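Local atomic coordinates of uncharacterized protein (Parabacteroides merdae ATCC 43184, PDB entry 5BMT), a protein that is of unknown function but is probably a lipoprotein-related protein, pairing an OB-like N-terminal domain with a larger beta-rich portion of immunoglobulin-like character. Residues A[212-215]-A[220-223]; A[122-127]-A[159-164]; A[32-37]-A[55-60]; A[14-19]-A[24-29]; A[153-158]-A[199-204]. One frame throughout, in Å; residues are numbered along the deposited sequence. Where two conformers were deposited one is given.

Contact 1 (A[212-215]-A[220-223]); sequences LTFN and KIAT
The turn end of the beta hairpin formed by strands 203-214 and 221-233 is a worked example of the classic beta bulge, in which Leu212 and Thr213 both face Thr223. Thr223 O is shared by two amides approaching from the same face of its carbonyl plane, Leu212 N at 2.9 Å and Thr213 N at 3.3 Å. Thr213 O is divided in a similar way: Ala222 N reaches it at 2.8 Å, while the bond from Thr223 N is weak, so Ala222 and Thr223 make a second bulge against Thr213. On the side carrying the two threonines, each hydroxyl sits between the backbone N and the carbonyl carbon (chi1 66° and 68°). The hydroxyls therefore meet directly, with Thr213 OG1 and Thr223 OG1 2.7 Å apart in a hydrogen bond. Nearer the turn, Asn215 N donates to Lys220 O (2.9 Å), and Lys220 N comes to Asn215 OD1 from above the amide plane at 3.1 Å. That same OD1 also accepts from Thr219 N within the turn. Phe214 and Ile221 diverge at their CB atoms, yet the isoleucine end bends back to the ring, placing Ile221 CD1 3.5 Å from Phe214 CE1.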
# COMPACT_ATOMS: atom_id res chain seq x y z
N LEU A 212 16.31 -3.77 -10.35
CA LEU A 212 16.12 -3.25 -11.71
C LEU A 212 16.83 -4.15 -12.73
O LEU A 212 16.30 -4.37 -13.83
CB LEU A 212 16.69 -1.84 -11.76
CG LEU A 212 16.36 -0.98 -12.94
CD1 LEU A 212 14.79 -0.72 -13.03
CD2 LEU A 212 17.06 0.38 -12.78
N THR A 213 18.04 -4.62 -12.41
CA THR A 213 18.75 -5.53 -13.32
C THR A 213 19.46 -6.60 -12.53
O THR A 213 19.82 -6.38 -11.37
CB THR A 213 19.80 -4.81 -14.22
OG1 THR A 213 20.87 -4.30 -13.42
CG2 THR A 213 19.20 -3.73 -15.12
N PHE A 214 19.69 -7.75 -13.16
CA PHE A 214 20.53 -8.80 -12.58
C PHE A 214 21.95 -8.68 -13.12
O PHE A 214 22.19 -8.01 -14.14
CB PHE A 214 20.01 -10.20 -12.97
CG PHE A 214 18.70 -10.65 -12.38
CD1 PHE A 214 18.56 -10.80 -11.00
CD2 PHE A 214 17.64 -11.02 -13.19
CE1 PHE A 214 17.36 -11.25 -10.45
CE2 PHE A 214 16.47 -11.53 -12.65
CZ PHE A 214 16.32 -11.61 -11.28
N ASN A 215 22.88 -9.40 -12.49
CA ASN A 215 24.23 -9.54 -13.05
C ASN A 215 24.11 -10.52 -14.27
O ASN A 215 23.02 -11.00 -14.57
CB ASN A 215 25.22 -10.01 -11.99
CG ASN A 215 24.94 -11.38 -11.41
OD1 ASN A 215 23.89 -12.00 -11.65
ND2 ASN A 215 25.88 -11.89 -10.63
N LYS A 220 22.80 -12.46 -8.81
CA LYS A 220 22.80 -11.29 -7.93
C LYS A 220 22.04 -10.15 -8.56
O LYS A 220 21.91 -10.08 -9.79
CB LYS A 220 24.23 -10.80 -7.66
CG LYS A 220 25.16 -11.76 -6.94
CD LYS A 220 26.51 -11.07 -6.73
CE LYS A 220 27.50 -11.92 -5.97
NZ LYS A 220 28.67 -11.12 -5.53
N ILE A 221 21.56 -9.22 -7.72
CA ILE A 221 20.97 -7.99 -8.20
C ILE A 221 22.12 -7.05 -8.53
O ILE A 221 22.96 -6.79 -7.66
CB ILE A 221 20.01 -7.36 -7.16
CG1 ILE A 221 18.94 -8.37 -6.67
CG2 ILE A 221 19.39 -6.06 -7.71
CD1 ILE A 221 18.15 -9.11 -7.74
N ALA A 222 22.15 -6.52 -9.77
CA ALA A 222 23.22 -5.60 -10.18
C ALA A 222 22.85 -4.14 -9.91
O ALA A 222 23.71 -3.36 -9.49
CB ALA A 222 23.54 -5.80 -11.65
N THR A 223 21.62 -3.72 -10.27
CA THR A 223 21.20 -2.35 -10.05
C THR A 223 19.81 -2.31 -9.43
O THR A 223 19.02 -3.25 -9.60
CB THR A 223 21.24 -1.48 -11.32
OG1 THR A 223 20.22 -1.93 -12.22
CG2 THR A 223 22.61 -1.45 -12.00

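Contact 2 (A[122-127]-A[159-164]); sequences VIPTFT and LCLRAQ
Leu161 reaches across to strand 118-126 with one methyl, and that single branch makes the close part of the contact. Its CG is anti to the backbone N (chi1 -178°), which sends CD2 out between two residues of the facing segment. Leu161 CD2 meets Val122 CG2 tip to tip at 3.8 Å and lies equally far from Pro124 CB, the proline ring being crossed at a slant. The methyl thus rests against both an aliphatic branch and a puckered pyrrolidine ring. Toward the other end the fit is looser: Ala163 CB stands at the edge of the Phe126 ring, 4.3 Å from Phe126 CZ, close to the ring plane and not over a face. Tyr137 of strand 134-140 touches Pro124, Phe126 and Ala163 and so lines both parts. The segment axes approach to 9.3 Å and cross at -51°, a separation set by side chains and not by backbone bonding. On the far side of strand 159-164, Arg162 forms a salt bridge with Glu101, while the residues that meet across this contact are apolar. Two layers of strands meeting through alternate, inward-facing apolar residues are typical of a beta sandwich, consistent with an immunoglobulin-like fold.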
# COMPACT_ATOMS: atom_id res chain seq x y z
N VAL A 122 1.31 -0.97 -1.93
CA VAL A 122 2.44 -0.79 -2.83
C VAL A 122 2.06 -1.39 -4.17
O VAL A 122 1.33 -2.39 -4.22
CB VAL A 122 3.78 -1.32 -2.25
CG1 VAL A 122 3.67 -2.72 -1.76
CG2 VAL A 122 4.94 -1.17 -3.23
N ILE A 123 2.50 -0.75 -5.25
CA ILE A 123 2.15 -1.21 -6.58
C ILE A 123 3.41 -1.65 -7.36
O ILE A 123 3.96 -0.89 -8.16
CB ILE A 123 1.34 -0.15 -7.35
CG1 ILE A 123 0.13 0.36 -6.50
CG2 ILE A 123 0.85 -0.76 -8.68
CD1 ILE A 123 -0.69 1.46 -7.19
N PRO A 124 3.89 -2.88 -7.11
CA PRO A 124 5.01 -3.38 -7.92
C PRO A 124 4.57 -3.45 -9.37
O PRO A 124 3.41 -3.85 -9.66
CB PRO A 124 5.29 -4.77 -7.36
CG PRO A 124 4.07 -5.16 -6.60
CD PRO A 124 3.39 -3.89 -6.16
N THR A 125 5.46 -3.03 -10.27
CA THR A 125 5.21 -3.01 -11.71
C THR A 125 6.24 -3.90 -12.37
O THR A 125 7.36 -4.01 -11.85
CB THR A 125 5.26 -1.56 -12.22
OG1 THR A 125 4.44 -0.76 -11.35
CG2 THR A 125 4.78 -1.42 -13.66
N PHE A 126 5.87 -4.53 -13.49
CA PHE A 126 6.74 -5.42 -14.22
C PHE A 126 6.78 -5.07 -15.68
O PHE A 126 5.72 -4.84 -16.29
CB PHE A 126 6.24 -6.87 -14.08
CG PHE A 126 6.20 -7.34 -12.65
CD1 PHE A 126 5.10 -7.09 -11.84
CD2 PHE A 126 7.31 -7.96 -12.08
CE1 PHE A 126 5.09 -7.47 -10.51
CE2 PHE A 126 7.31 -8.33 -10.74
CZ PHE A 126 6.20 -8.05 -9.95
N THR A 127 7.98 -5.17 -16.29
CA THR A 127 8.15 -4.98 -17.74
C THR A 127 7.18 -5.91 -18.47
O THR A 127 6.46 -5.47 -19.36
CB THR A 127 9.60 -5.23 -18.13
OG1 THR A 127 10.43 -4.31 -17.43
CG2 THR A 127 9.83 -5.11 -19.65
N LEU A 159 12.83 1.37 2.20
CA LEU A 159 12.28 0.03 2.32
C LEU A 159 12.67 -0.72 1.05
O LEU A 159 13.01 -0.06 0.05
CB LEU A 159 10.76 0.09 2.48
CG LEU A 159 10.20 0.40 3.87
CD1 LEU A 159 10.58 1.81 4.34
CD2 LEU A 159 8.69 0.26 3.88
N CYS A 160 12.64 -2.04 1.08
CA CYS A 160 12.99 -2.80 -0.11
C CYS A 160 11.88 -3.78 -0.47
O CYS A 160 11.39 -4.50 0.39
CB CYS A 160 14.31 -3.53 0.11
SG CYS A 160 14.76 -4.59 -1.28
N LEU A 161 11.50 -3.81 -1.76
CA LEU A 161 10.47 -4.74 -2.23
C LEU A 161 11.10 -5.68 -3.23
O LEU A 161 11.72 -5.23 -4.21
CB LEU A 161 9.28 -4.03 -2.87
CG LEU A 161 8.14 -4.97 -3.33
CD1 LEU A 161 7.47 -5.68 -2.16
CD2 LEU A 161 7.10 -4.20 -4.11
N ARG A 162 10.98 -7.00 -2.95
CA ARG A 162 11.43 -8.02 -3.86
C ARG A 162 10.31 -9.01 -4.13
O ARG A 162 9.36 -9.12 -3.33
CB ARG A 162 12.70 -8.70 -3.34
CG ARG A 162 13.82 -7.63 -3.38
CD ARG A 162 15.09 -7.98 -2.67
NE ARG A 162 15.83 -8.99 -3.40
CZ ARG A 162 17.04 -9.43 -3.04
NH1 ARG A 162 17.66 -8.90 -2.00
NH2 ARG A 162 17.65 -10.36 -3.76
N ALA A 163 10.37 -9.67 -5.28
CA ALA A 163 9.32 -10.58 -5.73
C ALA A 163 9.87 -11.91 -6.16
O ALA A 163 10.95 -11.96 -6.77
CB ALA A 163 8.59 -9.96 -6.91
N GLN A 164 9.07 -12.96 -5.94
CA GLN A 164 9.37 -14.30 -6.44
C GLN A 164 8.20 -14.78 -7.27
O GLN A 164 7.06 -14.57 -6.87
CB GLN A 164 9.64 -15.31 -5.31
CG GLN A 164 10.91 -15.03 -4.51
CD GLN A 164 10.97 -15.94 -3.31
OE1 GLN A 164 10.20 -15.79 -2.35
NE2 GLN A 164 11.87 -16.92 -3.33

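Contact 3 (A[32-37]-A[55-60]); sequences YPLYVA and FTVDFD
Leu34 lays its CD1 methyl over one face of the Phe55 ring, a CH-pi contact in the interior of the OB-like domain. CD1 is 3.5 Å from the Phe55 ring centroid and only 16° off the ring normal. With Phe55 CG between its own backbone N and carbonyl carbon (chi1 51°), the ring turns this face to the leucine, and the side chains of Leu34 and Phe55 cross at about a right angle. The second branch of the leucine is used elsewhere, so one residue packs on two neighbours of the facing segment. The contact joins the short strand 34-35 to strand 50-57 across the interior: their nearest CA atoms, those of Leu34 and Val57, are 8.7 Å apart. Strand 34-35 pairs in parallel with strand 73-79, and Leu34 also shares a backbone hydrogen bond with Ile26 of strand 24-28. Together with the sheet order, these links follow the strand order 1-2-3-5-4-1 of the OB barrel. Around the pair, Ile26, Pro28 and Tyr73 also touch Leu34, while Tyr31 meets the Phe55 ring with its plane steeply inclined. At the other end of the leucine fork, Leu34 CD2 touches Val57 CG2 at 3.9 Å.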
# COMPACT_ATOMS: atom_id res chain seq x y z
N TYR A 32 -12.75 10.99 2.79
CA TYR A 32 -13.42 10.76 4.06
C TYR A 32 -13.84 9.31 4.21
O TYR A 32 -14.03 8.62 3.20
CB TYR A 32 -14.71 11.58 4.07
CG TYR A 32 -14.49 13.06 4.14
CD1 TYR A 32 -14.00 13.65 5.30
CD2 TYR A 32 -14.82 13.88 3.08
CE1 TYR A 32 -13.87 15.04 5.41
CE2 TYR A 32 -14.69 15.27 3.17
CZ TYR A 32 -14.23 15.84 4.34
OH TYR A 32 -14.08 17.21 4.41
N PRO A 33 -14.14 8.87 5.45
CA PRO A 33 -14.68 7.50 5.63
C PRO A 33 -16.06 7.41 4.99
O PRO A 33 -16.84 8.37 5.00
CB PRO A 33 -14.78 7.33 7.16
CG PRO A 33 -13.82 8.38 7.73
CD PRO A 33 -13.96 9.55 6.75
N LEU A 34 -16.35 6.22 4.42
CA LEU A 34 -17.60 5.97 3.73
C LEU A 34 -18.32 4.77 4.24
O LEU A 34 -17.69 3.75 4.51
CB LEU A 34 -17.31 5.72 2.24
CG LEU A 34 -16.48 6.80 1.52
CD1 LEU A 34 -16.18 6.35 0.11
CD2 LEU A 34 -17.21 8.13 1.54
N TYR A 35 -19.65 4.86 4.27
CA TYR A 35 -20.50 3.71 4.51
C TYR A 35 -21.05 3.26 3.17
O TYR A 35 -21.81 4.00 2.53
CB TYR A 35 -21.62 3.99 5.50
CG TYR A 35 -22.54 2.80 5.66
CD1 TYR A 35 -22.08 1.60 6.21
CD2 TYR A 35 -23.85 2.85 5.19
CE1 TYR A 35 -22.92 0.50 6.35
CE2 TYR A 35 -24.70 1.74 5.30
CZ TYR A 35 -24.22 0.57 5.89
OH TYR A 35 -25.08 -0.50 6.02
N VAL A 36 -20.66 2.05 2.74
CA VAL A 36 -21.16 1.43 1.52
C VAL A 36 -21.88 0.16 1.98
O VAL A 36 -21.21 -0.80 2.37
CB VAL A 36 -20.06 1.15 0.48
CG1 VAL A 36 -20.65 0.56 -0.80
CG2 VAL A 36 -19.26 2.42 0.15
N ALA A 37 -23.23 0.18 1.99
CA ALA A 37 -24.03 -0.94 2.53
C ALA A 37 -23.72 -2.27 1.83
O ALA A 37 -23.61 -3.29 2.51
CB ALA A 37 -25.50 -0.64 2.41
N PHE A 55 -16.37 4.68 -6.00
CA PHE A 55 -17.53 5.13 -5.26
C PHE A 55 -18.00 6.50 -5.69
O PHE A 55 -17.25 7.28 -6.30
CB PHE A 55 -17.17 5.19 -3.75
CG PHE A 55 -15.89 5.94 -3.42
CD1 PHE A 55 -15.91 7.32 -3.20
CD2 PHE A 55 -14.68 5.27 -3.32
CE1 PHE A 55 -14.73 8.00 -2.86
CE2 PHE A 55 -13.50 5.96 -3.04
CZ PHE A 55 -13.54 7.31 -2.80
N THR A 56 -19.24 6.81 -5.30
CA THR A 56 -19.86 8.11 -5.53
C THR A 56 -20.65 8.49 -4.28
O THR A 56 -21.32 7.64 -3.68
CB THR A 56 -20.75 8.08 -6.77
OG1 THR A 56 -20.05 7.47 -7.85
CG2 THR A 56 -21.25 9.45 -7.17
N VAL A 57 -20.56 9.77 -3.91
CA VAL A 57 -21.28 10.34 -2.77
C VAL A 57 -22.31 11.32 -3.31
O VAL A 57 -21.96 12.21 -4.09
CB VAL A 57 -20.33 11.04 -1.77
CG1 VAL A 57 -21.11 11.78 -0.67
CG2 VAL A 57 -19.33 10.05 -1.18
N ASP A 58 -23.57 11.19 -2.85
CA ASP A 58 -24.64 12.15 -3.15
C ASP A 58 -24.70 13.08 -1.95
O ASP A 58 -25.26 12.72 -0.91
CB ASP A 58 -25.97 11.41 -3.39
CG ASP A 58 -27.16 12.33 -3.71
OD1 ASP A 58 -26.96 13.58 -3.74
OD2 ASP A 58 -28.28 11.81 -3.88
N PHE A 59 -24.06 14.25 -2.06
CA PHE A 59 -23.98 15.20 -0.95
C PHE A 59 -25.35 15.79 -0.56
O PHE A 59 -25.49 16.27 0.56
CB PHE A 59 -23.00 16.34 -1.33
CG PHE A 59 -21.58 15.84 -1.36
CD1 PHE A 59 -20.86 15.68 -0.18
CD2 PHE A 59 -20.95 15.51 -2.56
CE1 PHE A 59 -19.56 15.15 -0.20
CE2 PHE A 59 -19.66 15.00 -2.58
CZ PHE A 59 -18.97 14.80 -1.40
N ASP A 60 -26.34 15.69 -1.46
CA ASP A 60 -27.67 16.26 -1.23
C ASP A 60 -28.70 15.25 -0.67
O ASP A 60 -29.85 15.63 -0.45
CB ASP A 60 -28.20 16.85 -2.54
CG ASP A 60 -27.36 17.98 -3.13
OD1 ASP A 60 -26.72 18.72 -2.35
OD2 ASP A 60 -27.36 18.13 -4.37

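Contact 4 (A[14-19]-A[24-29]); sequences AIVDYS and TLIYPL
Ala14 to Tyr18 and Thr24 to Pro28 run antiparallel as a regular beta hairpin, their axes at 157° and the backbone hydrogen bonds coming in two reciprocal sets, Ile15 with Tyr27 and Asp17 with Leu25. Leu25 N to Asp17 O is 2.8 Å and Ile15 N to Tyr27 O 3.1 Å. One face of the hairpin carries Ala14, Val16, Tyr18, Thr24, Ile26 and Pro28. There Val16 splits its branches, CG1 lying 3.8 Å from Thr24 CG2 and CG2 4.1 Å from Ile26 CG2. The other face holds Ile15, Asp17, Leu25 and Tyr27. With Tyr27 CG anti to the carbonyl carbon (chi1 -67°), the ring extends along the partner strand, its edge presented to Ile15 O and Asp17 O and its CE1 3.7 Å from Asp17 CB. The Asp17 carboxylate is buried yet well supplied: OD1 takes the backbone amide Tyr18 N at 2.7 Å, and OD2 accepts from Ser114 OG and Asn116 N in the loop after strand 106-113. Such a set of donors would probably stabilise the ionised form of Asp17, and it ties the hairpin of the OB-like domain to that loop, in the larger sheet region.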
# COMPACT_ATOMS: atom_id res chain seq x y z
N ALA A 14 -8.48 1.63 -0.41
CA ALA A 14 -9.13 1.85 0.86
C ALA A 14 -8.96 0.68 1.77
O ALA A 14 -8.73 -0.45 1.31
CB ALA A 14 -10.63 2.04 0.61
N ILE A 15 -9.08 0.94 3.08
CA ILE A 15 -9.09 -0.12 4.07
C ILE A 15 -10.53 -0.34 4.54
O ILE A 15 -11.24 0.63 4.87
CB ILE A 15 -8.19 0.24 5.29
CG1 ILE A 15 -6.72 0.45 4.86
CG2 ILE A 15 -8.33 -0.86 6.41
CD1 ILE A 15 -5.84 1.01 6.01
N VAL A 16 -10.96 -1.61 4.62
CA VAL A 16 -12.26 -1.97 5.20
C VAL A 16 -12.07 -2.06 6.71
O VAL A 16 -11.12 -2.73 7.15
CB VAL A 16 -12.74 -3.34 4.62
CG1 VAL A 16 -14.09 -3.77 5.23
CG2 VAL A 16 -12.84 -3.28 3.10
N ASP A 17 -12.93 -1.43 7.53
CA ASP A 17 -12.72 -1.51 8.97
C ASP A 17 -13.97 -1.12 9.71
O ASP A 17 -14.88 -0.54 9.13
CB ASP A 17 -11.58 -0.56 9.35
CG ASP A 17 -10.96 -0.70 10.72
OD1 ASP A 17 -11.31 -1.66 11.45
OD2 ASP A 17 -10.11 0.15 11.05
N TYR A 18 -14.01 -1.45 10.99
CA TYR A 18 -15.10 -1.05 11.86
C TYR A 18 -14.86 0.34 12.41
O TYR A 18 -13.74 0.65 12.85
CB TYR A 18 -15.17 -1.99 13.08
CG TYR A 18 -15.73 -3.36 12.84
CD1 TYR A 18 -17.07 -3.52 12.48
CD2 TYR A 18 -14.98 -4.49 13.08
CE1 TYR A 18 -17.64 -4.79 12.39
CE2 TYR A 18 -15.53 -5.76 12.97
CZ TYR A 18 -16.87 -5.91 12.65
OH TYR A 18 -17.43 -7.16 12.57
N SER A 19 -15.93 1.13 12.49
CA SER A 19 -15.91 2.39 13.22
C SER A 19 -15.94 2.08 14.73
O SER A 19 -16.09 0.93 15.12
CB SER A 19 -17.14 3.21 12.84
OG SER A 19 -18.30 2.66 13.46
N THR A 24 -19.42 -1.12 9.55
CA THR A 24 -18.32 -1.38 8.62
C THR A 24 -18.23 -0.22 7.63
O THR A 24 -19.21 0.04 6.90
CB THR A 24 -18.51 -2.70 7.86
OG1 THR A 24 -18.47 -3.76 8.83
CG2 THR A 24 -17.43 -2.93 6.79
N LEU A 25 -17.08 0.43 7.61
CA LEU A 25 -16.79 1.55 6.70
C LEU A 25 -15.61 1.22 5.83
O LEU A 25 -14.86 0.25 6.07
CB LEU A 25 -16.43 2.80 7.55
CG LEU A 25 -17.48 3.32 8.56
CD1 LEU A 25 -16.96 4.56 9.29
CD2 LEU A 25 -18.78 3.67 7.85
N ILE A 26 -15.44 2.04 4.78
CA ILE A 26 -14.22 1.98 3.99
C ILE A 26 -13.51 3.32 4.20
O ILE A 26 -14.15 4.39 4.29
CB ILE A 26 -14.37 1.58 2.52
CG1 ILE A 26 -15.17 2.61 1.74
CG2 ILE A 26 -15.01 0.15 2.44
CD1 ILE A 26 -15.07 2.41 0.17
N TYR A 27 -12.18 3.24 4.34
CA TYR A 27 -11.33 4.39 4.61
C TYR A 27 -10.43 4.61 3.41
O TYR A 27 -9.37 3.98 3.30
CB TYR A 27 -10.50 4.12 5.88
CG TYR A 27 -11.36 4.06 7.13
CD1 TYR A 27 -12.04 2.89 7.47
CD2 TYR A 27 -11.48 5.16 7.97
CE1 TYR A 27 -12.84 2.84 8.61
CE2 TYR A 27 -12.23 5.10 9.15
CZ TYR A 27 -12.90 3.93 9.46
OH TYR A 27 -13.68 3.89 10.60
N PRO A 28 -10.88 5.43 2.43
CA PRO A 28 -10.08 5.59 1.20
C PRO A 28 -8.92 6.54 1.39
O PRO A 28 -9.05 7.54 2.12
CB PRO A 28 -11.08 6.16 0.18
CG PRO A 28 -12.47 6.03 0.87
CD PRO A 28 -12.16 6.15 2.34
N LEU A 29 -7.81 6.27 0.70
CA LEU A 29 -6.69 7.21 0.71
C LEU A 29 -7.16 8.56 0.10
O LEU A 29 -7.75 8.57 -0.98
CB LEU A 29 -5.56 6.62 -0.15
CG LEU A 29 -4.29 7.47 -0.28
CD1 LEU A 29 -3.60 7.66 1.09
CD2 LEU A 29 -3.34 6.87 -1.31

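Contact 5 (A[153-158]-A[199-204]); sequences TDRVYT and AGKKIV
Arg155 is bent at chi3 (62°), which sets its guanidinium against the Ala199 methyl; Lys201 bends at chi2 (-63°), and the Arg155 and Lys201 chains cross at about a right angle. The methyl of Ala199 lies above one face of the guanidinium, displaced toward its rim, with CB 3.6 Å from Arg155 NH2. Beside it the aliphatic parts graze each other, Arg155 CD and Lys201 CE being 4.0 Å apart. The charged ends do not touch, Lys201 NZ lying 6.1 Å from Arg155 NE. A salt bridge from NE to Glu196 of helix 186-198 fixes the guanidinium, and the other oxygen of that carboxylate accepts from Tyr157 OH, so one glutamate steadies two side chains of segment 153-158. Deeper in, the Tyr157 ring makes a loose apolar contact, its CD2 4.4 Å from Val204 CG1. Gly200, with positive phi, ends the helix in a Schellman motif, after which the chain leads into strand 203-214. That strand runs parallel to strand 153-167, and Leu192 of the helix touches both Tyr157 and Val204, so the contact lies where the C-terminal half of helix 186-198 packs against the beginnings of two neighbouring strands.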
# COMPACT_ATOMS: atom_id res chain seq x y z
N THR A 153 15.08 16.20 -0.21
CA THR A 153 14.24 15.87 0.94
C THR A 153 15.13 15.25 2.00
O THR A 153 15.86 14.30 1.71
CB THR A 153 13.06 14.94 0.57
OG1 THR A 153 12.26 15.59 -0.42
CG2 THR A 153 12.18 14.59 1.77
N ASP A 154 15.07 15.77 3.22
CA ASP A 154 15.90 15.22 4.28
C ASP A 154 15.23 14.03 4.97
O ASP A 154 14.01 13.87 4.93
CB ASP A 154 16.24 16.33 5.30
CG ASP A 154 17.13 17.43 4.75
OD1 ASP A 154 18.13 17.10 4.08
OD2 ASP A 154 16.86 18.61 5.03
N ARG A 155 16.06 13.20 5.61
CA ARG A 155 15.68 12.08 6.47
C ARG A 155 14.71 11.12 5.77
O ARG A 155 13.65 10.80 6.31
CB ARG A 155 15.08 12.60 7.81
CG ARG A 155 16.08 13.51 8.55
CD ARG A 155 15.62 13.91 9.95
NE ARG A 155 15.48 12.75 10.83
CZ ARG A 155 16.46 12.18 11.53
NH1 ARG A 155 17.70 12.66 11.47
NH2 ARG A 155 16.21 11.11 12.27
N VAL A 156 15.11 10.62 4.61
CA VAL A 156 14.29 9.64 3.88
C VAL A 156 14.75 8.22 4.25
O VAL A 156 15.96 7.91 4.18
CB VAL A 156 14.43 9.88 2.36
CG1 VAL A 156 13.63 8.85 1.57
CG2 VAL A 156 14.02 11.30 1.98
N TYR A 157 13.80 7.36 4.65
CA TYR A 157 14.06 5.95 4.96
C TYR A 157 13.87 5.14 3.71
O TYR A 157 13.07 5.50 2.85
CB TYR A 157 13.09 5.46 6.05
CG TYR A 157 13.41 6.03 7.42
CD1 TYR A 157 14.30 5.39 8.27
CD2 TYR A 157 12.81 7.21 7.86
CE1 TYR A 157 14.59 5.90 9.53
CE2 TYR A 157 13.09 7.74 9.12
CZ TYR A 157 13.98 7.07 9.96
OH TYR A 157 14.25 7.57 11.21
N THR A 158 14.59 4.03 3.60
CA THR A 158 14.42 3.19 2.41
C THR A 158 13.95 1.79 2.81
O THR A 158 14.56 1.14 3.67
CB THR A 158 15.76 3.11 1.64
OG1 THR A 158 16.09 4.41 1.15
CG2 THR A 158 15.68 2.15 0.43
N ALA A 199 13.65 13.34 16.68
CA ALA A 199 14.46 14.19 15.81
C ALA A 199 13.78 15.57 15.58
O ALA A 199 14.33 16.41 14.86
CB ALA A 199 14.71 13.49 14.48
N GLY A 200 12.62 15.79 16.22
CA GLY A 200 11.88 17.04 16.13
C GLY A 200 11.10 17.20 14.84
O GLY A 200 10.83 18.33 14.42
N LYS A 201 10.68 16.07 14.23
CA LYS A 201 9.95 16.11 12.97
C LYS A 201 8.49 15.74 13.14
O LYS A 201 8.15 15.00 14.07
CB LYS A 201 10.62 15.21 11.91
CG LYS A 201 12.11 15.49 11.69
CD LYS A 201 12.42 16.91 11.14
CE LYS A 201 13.89 17.24 11.35
NZ LYS A 201 14.19 18.66 11.02
N LYS A 202 7.64 16.23 12.23
CA LYS A 202 6.18 16.03 12.25
C LYS A 202 5.71 15.04 11.18
O LYS A 202 4.52 14.73 11.08
CB LYS A 202 5.44 17.38 12.01
CG LYS A 202 5.88 18.58 12.81
CD LYS A 202 4.95 19.79 12.48
CE LYS A 202 5.03 20.33 11.06
NZ LYS A 202 5.63 21.69 10.99
N ILE A 203 6.64 14.60 10.32
CA ILE A 203 6.33 13.69 9.22
C ILE A 203 7.40 12.63 9.13
O ILE A 203 8.48 12.75 9.73
CB ILE A 203 6.21 14.45 7.85
CG1 ILE A 203 7.58 15.08 7.44
CG2 ILE A 203 5.06 15.49 7.84
CD1 ILE A 203 7.77 15.29 5.93
N VAL A 204 7.09 11.59 8.34
CA VAL A 204 8.04 10.54 7.97
C VAL A 204 8.10 10.53 6.46
O VAL A 204 7.05 10.63 5.81
CB VAL A 204 7.64 9.17 8.53
CG1 VAL A 204 8.46 8.04 7.88
CG2 VAL A 204 7.80 9.14 10.05

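The five contacts fall into two groups. Contacts 4 and 3, in that order along the chain, belong to the OB-like domain; their centres are 12 Å apart, and their strands 24-28 and 34-35 follow each other in the chain and touch, Tyr35 packing on Leu25. Contacts 2, 5 and 1 belong to the large curled sheet. Contacts 2 and 5 share strand 153-167 and alternate along the sequence, contacts 5 and 1 share strand 203-214 with centres 28 Å apart, and contact 1 touches contact 2 through Ile221 and Arg162. Contacts 1 and 3, on opposite sides of the chain's centre, lie 45 Å apart centre to centre, consistent with an elongated, two-part molecule.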